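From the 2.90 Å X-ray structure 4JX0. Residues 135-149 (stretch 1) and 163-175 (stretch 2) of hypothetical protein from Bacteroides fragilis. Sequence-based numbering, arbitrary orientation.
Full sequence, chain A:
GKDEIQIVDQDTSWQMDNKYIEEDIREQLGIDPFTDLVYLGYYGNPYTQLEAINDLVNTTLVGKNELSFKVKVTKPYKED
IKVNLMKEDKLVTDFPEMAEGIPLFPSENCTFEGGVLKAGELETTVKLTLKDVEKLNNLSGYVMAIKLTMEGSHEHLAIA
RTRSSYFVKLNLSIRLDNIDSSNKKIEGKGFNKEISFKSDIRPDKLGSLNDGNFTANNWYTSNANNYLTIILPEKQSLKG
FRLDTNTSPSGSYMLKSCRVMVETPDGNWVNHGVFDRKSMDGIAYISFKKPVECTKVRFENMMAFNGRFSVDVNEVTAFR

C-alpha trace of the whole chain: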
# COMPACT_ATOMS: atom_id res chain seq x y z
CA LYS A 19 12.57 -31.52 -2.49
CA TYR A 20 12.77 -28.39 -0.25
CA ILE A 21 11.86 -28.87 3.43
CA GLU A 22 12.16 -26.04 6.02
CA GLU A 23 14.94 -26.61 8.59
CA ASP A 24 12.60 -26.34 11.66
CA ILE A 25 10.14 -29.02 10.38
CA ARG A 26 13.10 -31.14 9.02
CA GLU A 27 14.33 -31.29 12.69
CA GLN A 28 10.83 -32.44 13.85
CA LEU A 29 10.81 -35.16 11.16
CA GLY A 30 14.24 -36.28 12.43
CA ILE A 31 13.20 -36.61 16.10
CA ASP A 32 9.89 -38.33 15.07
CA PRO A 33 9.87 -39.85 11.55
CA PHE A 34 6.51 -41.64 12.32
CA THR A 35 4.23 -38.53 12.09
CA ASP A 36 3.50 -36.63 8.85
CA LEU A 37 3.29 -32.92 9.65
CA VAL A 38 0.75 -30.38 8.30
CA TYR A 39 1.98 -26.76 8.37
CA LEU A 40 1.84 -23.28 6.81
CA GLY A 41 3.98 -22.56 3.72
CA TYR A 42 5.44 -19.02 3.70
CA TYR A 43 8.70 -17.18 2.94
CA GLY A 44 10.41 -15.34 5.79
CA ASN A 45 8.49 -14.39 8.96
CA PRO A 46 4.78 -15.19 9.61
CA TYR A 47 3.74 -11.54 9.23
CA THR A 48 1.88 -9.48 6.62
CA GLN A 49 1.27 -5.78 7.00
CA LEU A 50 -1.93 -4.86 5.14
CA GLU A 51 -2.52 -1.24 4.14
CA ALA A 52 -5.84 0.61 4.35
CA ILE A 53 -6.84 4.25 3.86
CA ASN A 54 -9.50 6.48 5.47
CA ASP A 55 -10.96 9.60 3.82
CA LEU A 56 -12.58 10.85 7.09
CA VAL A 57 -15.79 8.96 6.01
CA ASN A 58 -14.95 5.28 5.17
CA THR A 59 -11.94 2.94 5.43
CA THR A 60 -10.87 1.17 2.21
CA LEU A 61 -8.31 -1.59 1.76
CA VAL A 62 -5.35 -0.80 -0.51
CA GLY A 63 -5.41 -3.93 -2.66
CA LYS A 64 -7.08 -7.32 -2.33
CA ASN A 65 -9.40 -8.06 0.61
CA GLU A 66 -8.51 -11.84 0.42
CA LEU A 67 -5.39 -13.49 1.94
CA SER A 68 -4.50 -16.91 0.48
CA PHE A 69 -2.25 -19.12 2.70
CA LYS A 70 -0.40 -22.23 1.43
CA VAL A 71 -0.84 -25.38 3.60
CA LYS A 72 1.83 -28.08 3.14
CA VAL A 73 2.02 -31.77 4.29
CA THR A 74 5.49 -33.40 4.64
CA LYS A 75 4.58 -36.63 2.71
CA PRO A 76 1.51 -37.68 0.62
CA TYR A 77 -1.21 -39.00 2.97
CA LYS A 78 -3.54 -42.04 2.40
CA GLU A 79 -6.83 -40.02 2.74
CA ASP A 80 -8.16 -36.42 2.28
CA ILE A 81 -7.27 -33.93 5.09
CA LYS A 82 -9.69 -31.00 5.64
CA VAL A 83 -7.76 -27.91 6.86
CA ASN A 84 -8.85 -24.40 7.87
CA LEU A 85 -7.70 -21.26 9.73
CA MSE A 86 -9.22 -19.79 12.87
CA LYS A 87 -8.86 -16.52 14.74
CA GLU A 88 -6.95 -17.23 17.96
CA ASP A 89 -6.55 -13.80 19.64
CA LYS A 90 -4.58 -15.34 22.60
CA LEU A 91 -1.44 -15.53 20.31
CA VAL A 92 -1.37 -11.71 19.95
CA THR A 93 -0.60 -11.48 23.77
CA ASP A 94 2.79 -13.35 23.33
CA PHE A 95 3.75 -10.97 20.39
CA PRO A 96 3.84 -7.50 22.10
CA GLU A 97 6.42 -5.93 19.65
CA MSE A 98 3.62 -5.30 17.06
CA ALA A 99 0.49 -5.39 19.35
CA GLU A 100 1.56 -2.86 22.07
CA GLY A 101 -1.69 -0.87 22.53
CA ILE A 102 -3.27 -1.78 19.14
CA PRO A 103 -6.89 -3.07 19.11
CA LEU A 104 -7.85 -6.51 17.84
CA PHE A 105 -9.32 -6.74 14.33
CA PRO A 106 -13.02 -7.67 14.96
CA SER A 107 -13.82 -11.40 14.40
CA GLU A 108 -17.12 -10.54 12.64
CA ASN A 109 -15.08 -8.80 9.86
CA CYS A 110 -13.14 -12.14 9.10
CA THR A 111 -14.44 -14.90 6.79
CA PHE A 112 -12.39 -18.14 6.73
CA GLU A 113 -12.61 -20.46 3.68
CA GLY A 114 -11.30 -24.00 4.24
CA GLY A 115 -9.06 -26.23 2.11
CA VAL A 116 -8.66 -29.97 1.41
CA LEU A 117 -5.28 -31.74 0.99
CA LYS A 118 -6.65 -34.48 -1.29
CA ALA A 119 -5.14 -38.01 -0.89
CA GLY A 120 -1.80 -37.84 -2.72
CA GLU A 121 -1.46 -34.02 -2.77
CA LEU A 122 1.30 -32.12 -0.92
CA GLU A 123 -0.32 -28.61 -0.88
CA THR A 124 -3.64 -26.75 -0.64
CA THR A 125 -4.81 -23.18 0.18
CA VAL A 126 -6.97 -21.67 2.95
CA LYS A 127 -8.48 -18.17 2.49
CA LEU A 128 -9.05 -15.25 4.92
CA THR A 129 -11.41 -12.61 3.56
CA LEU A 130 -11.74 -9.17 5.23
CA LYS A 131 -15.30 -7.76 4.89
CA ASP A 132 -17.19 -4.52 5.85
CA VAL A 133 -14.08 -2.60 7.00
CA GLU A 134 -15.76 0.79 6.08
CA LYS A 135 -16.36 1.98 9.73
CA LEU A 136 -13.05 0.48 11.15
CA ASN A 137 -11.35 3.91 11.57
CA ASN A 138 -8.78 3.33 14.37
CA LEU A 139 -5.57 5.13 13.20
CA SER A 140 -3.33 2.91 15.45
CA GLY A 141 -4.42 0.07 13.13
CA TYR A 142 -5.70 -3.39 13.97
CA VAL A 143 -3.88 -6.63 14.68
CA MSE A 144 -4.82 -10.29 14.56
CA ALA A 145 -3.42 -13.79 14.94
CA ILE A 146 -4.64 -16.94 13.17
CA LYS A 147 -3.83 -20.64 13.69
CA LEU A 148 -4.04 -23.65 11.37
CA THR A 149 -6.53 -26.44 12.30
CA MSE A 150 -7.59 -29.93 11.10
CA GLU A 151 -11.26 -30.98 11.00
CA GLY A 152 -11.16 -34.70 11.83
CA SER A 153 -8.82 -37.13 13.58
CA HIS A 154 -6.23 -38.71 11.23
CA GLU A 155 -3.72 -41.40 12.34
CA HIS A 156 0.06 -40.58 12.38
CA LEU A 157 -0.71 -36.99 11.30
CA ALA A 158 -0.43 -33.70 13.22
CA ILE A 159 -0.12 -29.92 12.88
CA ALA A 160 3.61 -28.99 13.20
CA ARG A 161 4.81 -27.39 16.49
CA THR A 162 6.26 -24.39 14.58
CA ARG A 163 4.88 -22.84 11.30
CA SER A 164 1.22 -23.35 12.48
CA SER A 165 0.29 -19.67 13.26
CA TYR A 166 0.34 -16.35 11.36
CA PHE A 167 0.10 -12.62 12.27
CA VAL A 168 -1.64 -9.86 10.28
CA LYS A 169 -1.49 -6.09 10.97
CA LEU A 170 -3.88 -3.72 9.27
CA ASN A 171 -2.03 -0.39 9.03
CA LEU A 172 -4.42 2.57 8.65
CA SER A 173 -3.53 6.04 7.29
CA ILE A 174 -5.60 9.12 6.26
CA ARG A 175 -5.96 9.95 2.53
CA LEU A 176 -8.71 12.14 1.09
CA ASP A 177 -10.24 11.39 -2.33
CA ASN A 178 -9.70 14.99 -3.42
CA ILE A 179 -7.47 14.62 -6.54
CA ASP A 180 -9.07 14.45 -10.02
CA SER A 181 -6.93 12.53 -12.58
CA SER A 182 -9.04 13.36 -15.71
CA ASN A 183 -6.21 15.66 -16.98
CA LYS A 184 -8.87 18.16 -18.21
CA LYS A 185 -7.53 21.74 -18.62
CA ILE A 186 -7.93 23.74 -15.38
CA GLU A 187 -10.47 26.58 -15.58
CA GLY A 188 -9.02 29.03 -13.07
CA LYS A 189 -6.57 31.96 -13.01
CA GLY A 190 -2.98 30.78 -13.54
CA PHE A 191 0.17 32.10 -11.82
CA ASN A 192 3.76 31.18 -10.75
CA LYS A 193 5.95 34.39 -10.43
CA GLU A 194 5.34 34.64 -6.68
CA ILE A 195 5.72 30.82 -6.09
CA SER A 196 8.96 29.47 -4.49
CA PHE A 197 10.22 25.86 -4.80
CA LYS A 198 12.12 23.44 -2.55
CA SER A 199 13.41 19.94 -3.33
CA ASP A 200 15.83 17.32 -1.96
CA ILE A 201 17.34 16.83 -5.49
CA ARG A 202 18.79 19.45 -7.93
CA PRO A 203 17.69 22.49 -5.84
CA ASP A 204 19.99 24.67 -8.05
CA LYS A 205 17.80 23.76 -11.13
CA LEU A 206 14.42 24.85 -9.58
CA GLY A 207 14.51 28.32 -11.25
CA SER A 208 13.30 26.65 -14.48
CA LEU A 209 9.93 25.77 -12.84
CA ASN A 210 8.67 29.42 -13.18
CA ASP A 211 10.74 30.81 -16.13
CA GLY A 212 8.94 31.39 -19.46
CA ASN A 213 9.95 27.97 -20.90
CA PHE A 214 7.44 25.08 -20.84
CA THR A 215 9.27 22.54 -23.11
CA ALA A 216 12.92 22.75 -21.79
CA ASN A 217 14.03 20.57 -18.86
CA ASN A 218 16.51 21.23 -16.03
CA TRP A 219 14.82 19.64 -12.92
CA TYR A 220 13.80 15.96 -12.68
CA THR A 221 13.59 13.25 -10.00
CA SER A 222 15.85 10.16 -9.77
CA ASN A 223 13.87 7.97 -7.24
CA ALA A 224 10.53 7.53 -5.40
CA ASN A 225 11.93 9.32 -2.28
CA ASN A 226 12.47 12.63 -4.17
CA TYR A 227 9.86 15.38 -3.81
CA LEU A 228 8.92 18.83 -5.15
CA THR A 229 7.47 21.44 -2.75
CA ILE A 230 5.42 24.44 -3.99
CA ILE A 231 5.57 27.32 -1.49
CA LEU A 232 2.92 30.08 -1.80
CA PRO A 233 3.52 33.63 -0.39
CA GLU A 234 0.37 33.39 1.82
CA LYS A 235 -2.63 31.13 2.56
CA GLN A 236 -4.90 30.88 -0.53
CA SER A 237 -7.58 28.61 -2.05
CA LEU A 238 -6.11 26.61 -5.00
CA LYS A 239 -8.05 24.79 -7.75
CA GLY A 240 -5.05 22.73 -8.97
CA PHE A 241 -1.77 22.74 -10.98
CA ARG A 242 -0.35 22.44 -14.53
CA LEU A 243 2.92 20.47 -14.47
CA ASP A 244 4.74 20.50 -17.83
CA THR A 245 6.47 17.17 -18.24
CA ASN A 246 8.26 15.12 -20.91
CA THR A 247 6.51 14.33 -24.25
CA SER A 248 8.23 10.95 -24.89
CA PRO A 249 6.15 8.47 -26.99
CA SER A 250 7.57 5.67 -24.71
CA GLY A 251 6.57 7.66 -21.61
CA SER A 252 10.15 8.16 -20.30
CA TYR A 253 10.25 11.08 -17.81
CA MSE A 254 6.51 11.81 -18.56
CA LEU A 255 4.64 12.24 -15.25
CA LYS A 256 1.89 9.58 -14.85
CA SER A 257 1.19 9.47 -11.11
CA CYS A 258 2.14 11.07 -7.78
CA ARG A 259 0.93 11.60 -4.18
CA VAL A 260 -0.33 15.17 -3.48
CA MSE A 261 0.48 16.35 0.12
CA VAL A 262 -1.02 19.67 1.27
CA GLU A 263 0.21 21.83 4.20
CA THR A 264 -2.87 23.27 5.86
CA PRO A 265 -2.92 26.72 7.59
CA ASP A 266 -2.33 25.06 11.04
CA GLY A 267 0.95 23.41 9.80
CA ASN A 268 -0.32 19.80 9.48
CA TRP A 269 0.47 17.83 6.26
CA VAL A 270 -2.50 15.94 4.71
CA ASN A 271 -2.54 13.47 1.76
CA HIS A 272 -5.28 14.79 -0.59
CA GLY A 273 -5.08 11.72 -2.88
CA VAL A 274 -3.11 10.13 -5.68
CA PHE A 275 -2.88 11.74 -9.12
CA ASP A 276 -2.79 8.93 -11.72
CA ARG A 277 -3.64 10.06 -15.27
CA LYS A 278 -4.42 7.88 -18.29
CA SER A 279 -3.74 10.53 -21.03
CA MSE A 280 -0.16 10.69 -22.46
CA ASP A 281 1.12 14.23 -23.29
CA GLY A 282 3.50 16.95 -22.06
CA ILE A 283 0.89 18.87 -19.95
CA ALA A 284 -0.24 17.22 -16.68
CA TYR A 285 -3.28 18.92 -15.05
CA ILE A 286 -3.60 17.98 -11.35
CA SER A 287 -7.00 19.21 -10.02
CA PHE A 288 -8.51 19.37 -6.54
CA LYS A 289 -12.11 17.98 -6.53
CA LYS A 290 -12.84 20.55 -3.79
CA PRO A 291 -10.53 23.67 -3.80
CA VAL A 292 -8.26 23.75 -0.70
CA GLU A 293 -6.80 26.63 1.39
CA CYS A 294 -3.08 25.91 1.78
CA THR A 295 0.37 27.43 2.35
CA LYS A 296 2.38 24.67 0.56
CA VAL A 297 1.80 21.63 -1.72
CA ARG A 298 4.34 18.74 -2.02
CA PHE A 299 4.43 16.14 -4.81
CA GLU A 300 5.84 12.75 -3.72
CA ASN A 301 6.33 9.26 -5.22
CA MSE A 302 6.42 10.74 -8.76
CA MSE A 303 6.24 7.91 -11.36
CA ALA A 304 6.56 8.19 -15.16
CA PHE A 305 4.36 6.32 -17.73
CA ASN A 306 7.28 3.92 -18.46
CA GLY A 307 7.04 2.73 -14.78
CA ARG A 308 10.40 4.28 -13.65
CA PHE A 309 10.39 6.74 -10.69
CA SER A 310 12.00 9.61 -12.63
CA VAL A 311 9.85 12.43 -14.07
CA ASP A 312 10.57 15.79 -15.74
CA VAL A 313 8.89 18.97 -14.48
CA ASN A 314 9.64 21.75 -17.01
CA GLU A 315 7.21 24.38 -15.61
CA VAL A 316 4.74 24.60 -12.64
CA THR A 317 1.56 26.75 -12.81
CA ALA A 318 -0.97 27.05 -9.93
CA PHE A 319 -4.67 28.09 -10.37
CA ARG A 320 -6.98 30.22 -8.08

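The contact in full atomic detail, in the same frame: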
# COMPACT_ATOMS: atom_id res chain seq x y z
N LYS A 135 -16.34 1.20 8.48
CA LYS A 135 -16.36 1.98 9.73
C LYS A 135 -15.20 1.63 10.73
O LYS A 135 -15.18 2.18 11.84
CB LYS A 135 -17.72 1.82 10.42
CG LYS A 135 -18.89 2.34 9.59
CD LYS A 135 -18.95 3.88 9.47
CE LYS A 135 -18.60 4.42 8.11
NZ LYS A 135 -18.90 5.87 7.98
N LEU A 136 -14.22 0.78 10.33
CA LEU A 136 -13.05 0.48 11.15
C LEU A 136 -12.06 1.62 10.93
O LEU A 136 -11.28 1.58 9.98
CB LEU A 136 -12.44 -0.90 10.78
CG LEU A 136 -13.34 -2.13 10.92
CD1 LEU A 136 -12.61 -3.38 10.49
CD2 LEU A 136 -13.83 -2.29 12.34
N ASN A 137 -12.14 2.68 11.76
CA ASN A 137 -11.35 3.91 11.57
C ASN A 137 -10.31 4.19 12.68
O ASN A 137 -9.93 5.36 12.88
CB ASN A 137 -12.31 5.11 11.44
CG ASN A 137 -13.06 5.46 12.71
OD1 ASN A 137 -13.19 4.65 13.62
ND2 ASN A 137 -13.58 6.67 12.77
N ASN A 138 -9.80 3.14 13.33
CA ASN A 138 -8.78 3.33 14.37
C ASN A 138 -7.43 3.57 13.70
O ASN A 138 -6.96 2.69 12.98
CB ASN A 138 -8.75 2.13 15.29
CG ASN A 138 -7.93 2.39 16.52
OD1 ASN A 138 -6.79 1.94 16.62
ND2 ASN A 138 -8.47 3.17 17.44
N LEU A 139 -6.83 4.76 13.88
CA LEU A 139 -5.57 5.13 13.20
C LEU A 139 -4.37 4.29 13.64
O LEU A 139 -3.47 4.05 12.82
CB LEU A 139 -5.23 6.61 13.40
CG LEU A 139 -6.22 7.61 12.81
CD1 LEU A 139 -5.90 9.02 13.27
CD2 LEU A 139 -6.23 7.55 11.29
N SER A 140 -4.38 3.79 14.91
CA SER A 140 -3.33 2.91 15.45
C SER A 140 -3.24 1.59 14.64
O SER A 140 -2.21 0.91 14.69
CB SER A 140 -3.60 2.58 16.92
OG SER A 140 -4.29 3.62 17.58
N GLY A 141 -4.32 1.25 13.95
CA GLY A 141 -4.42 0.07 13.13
C GLY A 141 -5.14 -1.01 13.90
O GLY A 141 -5.72 -0.75 14.96
N TYR A 142 -5.12 -2.21 13.36
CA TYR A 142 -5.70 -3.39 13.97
C TYR A 142 -4.71 -4.51 13.83
O TYR A 142 -3.87 -4.47 12.93
CB TYR A 142 -7.05 -3.76 13.33
CG TYR A 142 -8.09 -2.68 13.44
CD1 TYR A 142 -8.12 -1.62 12.54
CD2 TYR A 142 -9.07 -2.71 14.43
CE1 TYR A 142 -9.07 -0.61 12.64
CE2 TYR A 142 -10.03 -1.71 14.53
CZ TYR A 142 -10.03 -0.66 13.63
OH TYR A 142 -10.95 0.35 13.70
N VAL A 143 -4.80 -5.50 14.70
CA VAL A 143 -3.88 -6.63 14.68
C VAL A 143 -4.65 -7.91 14.91
O VAL A 143 -5.68 -7.91 15.58
CB VAL A 143 -2.75 -6.44 15.73
CG1 VAL A 143 -3.27 -6.56 17.16
CG2 VAL A 143 -1.61 -7.42 15.49
N MSE A 144 -4.17 -9.00 14.33
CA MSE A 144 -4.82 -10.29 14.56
C MSE A 144 -3.87 -11.44 14.33
O MSE A 144 -2.92 -11.34 13.55
CB MSE A 144 -6.05 -10.46 13.68
CG MSE A 144 -5.77 -10.42 12.19
SE MSE A 144 -7.36 -10.92 11.20
CE MSE A 144 -7.28 -12.75 11.44
N ALA A 145 -4.17 -12.55 15.03
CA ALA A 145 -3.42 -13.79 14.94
C ALA A 145 -4.36 -14.90 14.53
O ALA A 145 -5.52 -14.91 14.94
CB ALA A 145 -2.77 -14.11 16.28
N ILE A 146 -3.87 -15.81 13.68
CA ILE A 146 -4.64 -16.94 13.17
C ILE A 146 -3.83 -18.22 13.30
O ILE A 146 -2.60 -18.16 13.20
CB ILE A 146 -5.10 -16.72 11.69
CG1 ILE A 146 -3.98 -16.11 10.83
CG2 ILE A 146 -6.33 -15.85 11.67
CD1 ILE A 146 -4.09 -16.38 9.35
N LYS A 147 -4.51 -19.36 13.55
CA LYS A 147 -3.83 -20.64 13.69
C LYS A 147 -4.45 -21.66 12.75
O LYS A 147 -5.65 -21.61 12.49
CB LYS A 147 -3.82 -21.17 15.14
CG LYS A 147 -5.18 -21.52 15.74
CD LYS A 147 -5.00 -22.06 17.16
CE LYS A 147 -6.29 -22.51 17.80
NZ LYS A 147 -6.11 -22.98 19.19
N LEU A 148 -3.61 -22.59 12.26
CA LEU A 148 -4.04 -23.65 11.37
C LEU A 148 -4.70 -24.77 12.18
O LEU A 148 -4.25 -25.08 13.29
CB LEU A 148 -2.83 -24.19 10.59
CG LEU A 148 -3.10 -25.25 9.55
CD1 LEU A 148 -3.90 -24.70 8.39
CD2 LEU A 148 -1.82 -25.87 9.07
N THR A 149 -5.78 -25.36 11.63
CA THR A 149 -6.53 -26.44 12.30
C THR A 149 -6.86 -27.56 11.32
O THR A 149 -6.84 -27.34 10.12
CB THR A 149 -7.84 -25.89 12.90
OG1 THR A 149 -8.73 -25.49 11.86
CG2 THR A 149 -7.61 -24.74 13.85
N ARG A 163 5.53 -23.10 12.60
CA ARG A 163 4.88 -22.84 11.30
C ARG A 163 3.39 -23.26 11.27
O ARG A 163 2.91 -23.75 10.25
CB ARG A 163 5.67 -23.51 10.15
CG ARG A 163 7.05 -22.92 9.98
CD ARG A 163 7.83 -23.51 8.82
NE ARG A 163 9.04 -22.73 8.53
CZ ARG A 163 9.08 -21.59 7.84
NH1 ARG A 163 7.97 -21.06 7.35
NH2 ARG A 163 10.24 -20.97 7.64
N SER A 164 2.66 -23.04 12.38
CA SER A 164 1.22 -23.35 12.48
C SER A 164 0.37 -22.09 12.73
O SER A 164 -0.86 -22.20 12.70
CB SER A 164 0.97 -24.34 13.61
OG SER A 164 1.44 -23.87 14.86
N SER A 165 1.00 -20.92 12.99
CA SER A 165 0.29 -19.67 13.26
C SER A 165 0.84 -18.53 12.41
O SER A 165 2.00 -18.58 11.97
CB SER A 165 0.38 -19.32 14.74
OG SER A 165 1.72 -19.29 15.19
N TYR A 166 -0.00 -17.51 12.17
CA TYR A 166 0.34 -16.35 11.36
C TYR A 166 -0.21 -15.06 11.97
O TYR A 166 -1.25 -15.10 12.63
CB TYR A 166 -0.22 -16.52 9.94
CG TYR A 166 0.55 -15.76 8.89
CD1 TYR A 166 0.25 -14.45 8.59
CD2 TYR A 166 1.53 -16.38 8.13
CE1 TYR A 166 0.93 -13.76 7.59
CE2 TYR A 166 2.20 -15.71 7.12
CZ TYR A 166 1.89 -14.40 6.85
OH TYR A 166 2.61 -13.77 5.87
N PHE A 167 0.49 -13.94 11.74
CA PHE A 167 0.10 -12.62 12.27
C PHE A 167 -0.18 -11.64 11.13
O PHE A 167 0.54 -11.63 10.13
CB PHE A 167 1.21 -12.08 13.18
CG PHE A 167 1.47 -13.01 14.34
CD1 PHE A 167 0.60 -13.05 15.42
CD2 PHE A 167 2.50 -13.94 14.29
CE1 PHE A 167 0.80 -13.95 16.46
CE2 PHE A 167 2.69 -14.84 15.33
CZ PHE A 167 1.84 -14.84 16.41
N VAL A 168 -1.24 -10.85 11.28
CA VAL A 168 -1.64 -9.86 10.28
C VAL A 168 -1.88 -8.54 10.99
O VAL A 168 -2.53 -8.52 12.03
CB VAL A 168 -2.90 -10.31 9.49
CG1 VAL A 168 -3.28 -9.30 8.42
CG2 VAL A 168 -2.69 -11.69 8.87
N LYS A 169 -1.29 -7.45 10.46
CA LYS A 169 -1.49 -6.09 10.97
C LYS A 169 -2.11 -5.27 9.87
O LYS A 169 -1.58 -5.22 8.76
CB LYS A 169 -0.20 -5.40 11.46
CG LYS A 169 -0.47 -3.95 11.90
CD LYS A 169 0.71 -3.30 12.59
CE LYS A 169 0.38 -1.91 13.06
NZ LYS A 169 1.57 -1.27 13.69
N LEU A 170 -3.22 -4.61 10.20
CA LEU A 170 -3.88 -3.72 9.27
C LEU A 170 -3.45 -2.32 9.62
O LEU A 170 -3.90 -1.79 10.63
CB LEU A 170 -5.39 -3.90 9.35
CG LEU A 170 -6.21 -3.09 8.36
CD1 LEU A 170 -5.85 -3.43 6.93
CD2 LEU A 170 -7.68 -3.32 8.59
N ASN A 171 -2.53 -1.75 8.82
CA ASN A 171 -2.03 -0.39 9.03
C ASN A 171 -3.01 0.58 8.37
O ASN A 171 -3.37 0.41 7.21
CB ASN A 171 -0.61 -0.25 8.44
CG ASN A 171 0.05 1.08 8.77
OD1 ASN A 171 0.32 1.38 9.94
ND2 ASN A 171 0.27 1.93 7.77
N LEU A 172 -3.44 1.60 9.13
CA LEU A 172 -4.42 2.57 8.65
C LEU A 172 -3.79 3.95 8.60
O LEU A 172 -3.06 4.32 9.52
CB LEU A 172 -5.62 2.54 9.59
CG LEU A 172 -6.92 3.04 9.00
CD1 LEU A 172 -8.07 2.13 9.35
CD2 LEU A 172 -7.22 4.42 9.47
N SER A 173 -4.07 4.69 7.52
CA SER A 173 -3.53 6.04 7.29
C SER A 173 -4.56 6.91 6.57
O SER A 173 -5.31 6.40 5.75
CB SER A 173 -2.22 5.97 6.49
OG SER A 173 -2.29 5.03 5.43
N ILE A 174 -4.61 8.23 6.87
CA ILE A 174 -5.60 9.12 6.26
C ILE A 174 -5.17 9.57 4.84
O ILE A 174 -4.03 10.02 4.62
CB ILE A 174 -5.91 10.36 7.15
CG1 ILE A 174 -6.66 9.92 8.42
CG2 ILE A 174 -6.74 11.41 6.38
CD1 ILE A 174 -6.51 10.91 9.57
N ARG A 175 -6.12 9.50 3.91
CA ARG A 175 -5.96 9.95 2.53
C ARG A 175 -7.32 10.37 1.99
O ARG A 175 -8.21 9.53 1.83
CB ARG A 175 -5.33 8.88 1.63
CG ARG A 175 -5.11 9.36 0.19
CD ARG A 175 -4.29 8.39 -0.63
NE ARG A 175 -5.14 7.40 -1.30
CZ ARG A 175 -4.68 6.29 -1.89
NH1 ARG A 175 -3.38 6.02 -1.89
NH2 ARG A 175 -5.53 5.45 -2.47

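The two stretches are joined by an antiparallel pairing of strand 142-149 with strand 165-174, and its strongest interactions are seven hydrogen bonds between backbone amides and carbonyls. Three residue pairs bond in both directions. Tyr 142 N donates to Leu 170 O (3.0 Å) and Leu 170 N returns the bond to Tyr 142 O (2.8 Å); Met 144 N to Val 168 O and Val 168 N to Met 144 O each span 2.9 Å; Ile 146 N to Tyr 166 O and Tyr 166 N to Ile 146 O repeat that length. A single bond from Leu 148 N to Ser 164 O (2.8 Å) extends the ladder one step beyond the last bridge. Across these seven bonds, N-H...O angles of 151° (Met 144 N to Val 168 O) to 171° (Val 168 N to Met 144 O) indicate well-directed bonds throughout.

Between these rungs lie the non-hydrogen-bonded pairs Val 143 with Lys 169, Ala 145 with Phe 167, and Lys 147 with Ser 165. Here the backbones come closer, as antiparallel geometry requires: the CA atoms of Ala 145 and Phe 167 are 4.6 Å apart, against 5.3 Å for those of Met 144 and Val 168. Six of the seven acceptor carbonyls, all but Leu 170 O, also receive CA-H...O contacts, the shortest joining Ser 165 CA to Ile 146 O at 3.3 Å. Such contacts are weaker than the amide bonds, but they recur along the whole pairing.

Alternation of the backbone sorts the side chains onto two faces. On one, Tyr 142, Met 144 and Ile 146 meet Leu 170, Val 168 and Tyr 166. Selenomethionine Met 144 brings CG to 3.9 Å from Val 168 CB, and Ile 146 CG1 lies 3.9 Å from Tyr 166 CB. These are apolar contacts between largely buried residues, made close to the backbone; the Tyr 166 ring leads away from the partner strand, and its hydroxyl is hydrogen-bonded elsewhere in the structure. On the other face, the small Ala 145 places CB 3.6 Å from Phe 167 CE1, an oblique approach to the ring. Lys 147 starts on this face, but its end leads away from the partner strand.

Ahead of the first strand, a type I turn from Asn 138 to Gly 141 is closed by a hydrogen bond from Gly 141 N to Asn 138 O (3.2 Å). Asn 138 N also donates to Tyr 142 OH (3.0 Å), tying the turn to the first strand residue. Gly 141 has positive phi, and its CA sits 3.2 Å from Leu 170 O; a CB there would point toward the partner and clash with that carbonyl.

Leu 172 has the largest area covered by the opposite stretch. Leu 172 CD1 approaches the edge of the Tyr 142 ring, 4.4 Å from Tyr 142 CE1, and lies 3.3 Å from Leu 136 O, while Leu 172 CD2 is 3.8 Å from Leu 139 CD2. Leu 139 CD2 also reaches Ile 174 CG1 at 3.7 Å, so this leucine, although exposed, extends the apolar packing past the hydrogen-bonded ladder. In all, the contact buries 913 Å², summed over both stretches.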